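Local structure of calcium-regulated actin-bundling protein (Dictyostelium discoideum, 4X3N) at residues N92-F96 with D97-Y101. The protein bundles actin filaments, binds calcium ions, and may contribute to the structure and reorganization of filopodia and pseudopodia during cell movement. Numbering follows the deposited sequence.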
ATOM      1  N   ASN A  92      -1.975   3.330  13.394  1.00 21.24           N
ATOM      2  CA  ASN A  92      -1.327   2.238  14.090  1.00 19.99           C
ATOM      3  C   ASN A  92       0.100   1.978  13.670  1.00 20.36           C
ATOM      4  O   ASN A  92       0.926   1.613  14.537  1.00 19.83           O
ATOM      5  CB  ASN A  92      -2.071   0.903  13.952  1.00 21.21           C
ATOM      6  CG  ASN A  92      -2.624   0.600  12.521  1.00 23.72           C
ATOM      7  OD1 ASN A  92      -2.220   1.155  11.523  1.00 24.04           O
ATOM      8  ND2 ASN A  92      -3.606  -0.280  12.472  1.00 23.06           N
ATOM      9  N   ASP A  93       0.399   2.068  12.381  1.00 18.07           N
ATOM     10  CA  ASP A  93       1.779   1.839  11.958  1.00 18.02           C
ATOM     11  C   ASP A  93       2.144   2.611  10.655  1.00 19.25           C
ATOM     12  O   ASP A  93       1.308   3.216  10.005  1.00 21.08           O
ATOM     13  CB  ASP A  93       2.026   0.384  11.939  1.00 19.68           C
ATOM     14  CG  ASP A  93       1.219  -0.374  10.843  1.00 19.17           C
ATOM     15  OD1 ASP A  93       0.951   0.179   9.782  1.00 20.93           O
ATOM     16  OD2 ASP A  93       0.772  -1.474  11.101  1.00 19.16           O
ATOM     17  N   LEU A  94       3.425   2.677  10.374  1.00 21.18           N
ATOM     18  CA  LEU A  94       3.993   3.446   9.296  1.00 21.28           C
ATOM     19  C   LEU A  94       4.840   2.538   8.366  1.00 21.54           C
ATOM     20  O   LEU A  94       5.580   1.635   8.828  1.00 19.75           O
ATOM     21  CB  LEU A  94       4.936   4.521   9.851  1.00 22.32           C
ATOM     22  CG  LEU A  94       4.489   5.376  11.065  1.00 23.89           C
ATOM     23  CD1 LEU A  94       5.607   6.367  11.416  1.00 24.47           C
ATOM     24  CD2 LEU A  94       3.187   6.099  10.727  1.00 24.35           C
ATOM     25  N   ASP A  95       4.803   2.808   7.057  1.00 20.41           N
ATOM     26  CA  ASP A  95       5.721   2.115   6.168  1.00 20.13           C
ATOM     27  C   ASP A  95       7.112   2.688   6.448  1.00 19.30           C
ATOM     28  O   ASP A  95       7.224   3.695   7.186  1.00 16.72           O
ATOM     29  CB  ASP A  95       5.253   2.159   4.718  1.00 20.18           C
ATOM     30  CG  ASP A  95       5.441   3.509   3.992  1.00 23.27           C
ATOM     31  OD1 ASP A  95       6.322   4.369   4.297  1.00 21.02           O
ATOM     32  OD2 ASP A  95       4.691   3.655   2.955  1.00 21.42           O
ATOM     33  N   PHE A  96       8.135   2.136   5.839  1.00 20.13           N
ATOM     34  CA  PHE A  96       9.490   2.567   6.157  1.00 22.33           C
ATOM     35  C   PHE A  96       9.831   4.020   5.694  1.00 23.62           C
ATOM     36  O   PHE A  96      10.648   4.749   6.343  1.00 22.67           O
ATOM     37  CB  PHE A  96      10.519   1.571   5.583  1.00 22.78           C
ATOM     38  CG  PHE A  96      10.658   0.270   6.333  1.00 24.13           C
ATOM     39  CD1 PHE A  96       9.892  -0.055   7.418  1.00 24.96           C
ATOM     40  CD2 PHE A  96      11.560  -0.665   5.860  1.00 22.70           C
ATOM     41  CE1 PHE A  96      10.033  -1.272   8.033  1.00 25.48           C
ATOM     42  CE2 PHE A  96      11.717  -1.879   6.483  1.00 25.25           C
ATOM     43  CZ  PHE A  96      10.960  -2.187   7.583  1.00 24.65           C
ATOM     44  N   ASP A  97       9.209   4.488   4.621  1.00 20.92           N
ATOM     45  CA  ASP A  97       9.492   5.842   4.207  1.00 23.35           C
ATOM     46  C   ASP A  97       8.850   6.821   5.199  1.00 26.08           C
ATOM     47  O   ASP A  97       9.487   7.810   5.598  1.00 20.64           O
ATOM     48  CB  ASP A  97       9.032   6.114   2.781  1.00 23.60           C
ATOM     49  CG  ASP A  97       9.925   5.456   1.749  1.00 23.09           C
ATOM     50  OD1 ASP A  97      11.151   5.369   1.939  1.00 20.46           O
ATOM     51  OD2 ASP A  97       9.383   5.020   0.753  1.00 26.55           O
ATOM     52  N   ILE A  98       7.590   6.564   5.568  1.00 22.29           N
ATOM     53  CA  ILE A  98       6.955   7.404   6.533  1.00 22.29           C
ATOM     54  C   ILE A  98       7.636   7.322   7.948  1.00 25.26           C
ATOM     55  O   ILE A  98       7.770   8.337   8.621  1.00 26.47           O
ATOM     56  CB  ILE A  98       5.463   7.099   6.629  1.00 22.43           C
ATOM     57  CG1 ILE A  98       4.768   7.220   5.272  1.00 23.43           C
ATOM     58  CG2 ILE A  98       4.825   8.051   7.596  1.00 22.54           C
ATOM     59  CD1 ILE A  98       4.936   8.565   4.554  1.00 24.74           C
ATOM     60  N   ALA A  99       8.052   6.124   8.381  1.00 24.30           N
ATOM     61  CA  ALA A  99       8.848   5.947   9.591  1.00 22.65           C
ATOM     62  C   ALA A  99      10.081   6.787   9.607  1.00 24.01           C
ATOM     63  O   ALA A  99      10.437   7.426  10.628  1.00 23.50           O
ATOM     64  CB  ALA A  99       9.224   4.482   9.808  1.00 24.49           C
ATOM     65  N   LEU A 100      10.773   6.795   8.491  1.00 24.23           N
ATOM     66  CA  LEU A 100      11.894   7.675   8.318  1.00 25.01           C
ATOM     67  C   LEU A 100      11.578   9.146   8.605  1.00 24.80           C
ATOM     68  O   LEU A 100      12.312   9.827   9.298  1.00 23.51           O
ATOM     69  CB  LEU A 100      12.426   7.478   6.907  1.00 28.71           C
ATOM     70  CG  LEU A 100      13.831   7.929   6.677  1.00 28.68           C
ATOM     71  CD1 LEU A 100      14.460   7.220   5.489  1.00 30.89           C
ATOM     72  CD2 LEU A 100      13.813   9.432   6.464  1.00 32.20           C
ATOM     73  N   TYR A 101      10.483   9.659   8.091  1.00 22.89           N
ATOM     74  CA  TYR A 101      10.098  11.027   8.383  1.00 23.66           C
ATOM     75  C   TYR A 101       9.780  11.164   9.892  1.00 23.05           C
ATOM     76  O   TYR A 101      10.046  12.205  10.505  1.00 24.62           O
ATOM     77  CB  TYR A 101       8.831  11.469   7.582  1.00 22.65           C
ATOM     78  CG  TYR A 101       8.912  11.653   6.059  1.00 23.36           C
ATOM     79  CD1 TYR A 101       9.991  12.284   5.453  1.00 30.29           C
ATOM     80  CD2 TYR A 101       7.829  11.340   5.246  1.00 26.52           C
ATOM     81  CE1 TYR A 101      10.037  12.507   4.053  1.00 29.24           C
ATOM     82  CE2 TYR A 101       7.831  11.587   3.865  1.00 28.26           C
ATOM     83  CZ  TYR A 101       8.945  12.177   3.253  1.00 28.92           C
ATOM     84  OH  TYR A 101       8.963  12.403   1.862  1.00 25.51           O
TER
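Asp-95 caps the helix that starts at Phe-96, its carboxylate folded back over the first turn. Its OD1 accepts the backbone N-H of Ile-98 at 2.8 Å in an almost straight bond (174° at the hydrogen), met end-on by the donor. The torsion responsible sets CG between the backbone N and the carbonyl carbon (chi1 75°), a placement that brings OD1 to the amide of Ile-98. OD1 also lies 2.9 Å from Asp-97 N. The backbone O of Asp-95 takes the N-H of Ala-99 at 2.8 Å, so one residue grips the helix start by both its side chain and its main chain. Replacing Asp-95 by an alanine would remove OD1, and the amide of Ile-98 is then likely to be left without its capping acceptor, with the first turn more prone to fray.

On the buried side, Leu-94 packs against the same turn. Its CD1 rests on Ala-99 CA at 3.7 Å, while CD2 meets Ile-98 CG2 at 4.0 Å, the two branched side chains crossing at about a right angle. Ile-72 and Asp-76 of helix 61-79 also touch Leu-94, closing this tightly filled part.

The side carrying the carboxylates of Asp-95 and Asp-97 is more open, both residues being partly exposed. Their OD1 and OD2 atoms, respectively, are 4.7 Å apart, a like-charge pair probably eased by the salt bridges of Asp-97 to Lys-136 and to Arg-140 of a second subunit. Asp-95 also touches Arg-150, a calcium-site residue.

Leu-94 pairs through its backbone with Val-151 in the antiparallel partner strand 150-152, which belongs to the calcium-binding loop. This pairing, with a helix following each strand, is consistent with an EF-hand pair, in which a short two-stranded sheet joins neighbouring loops.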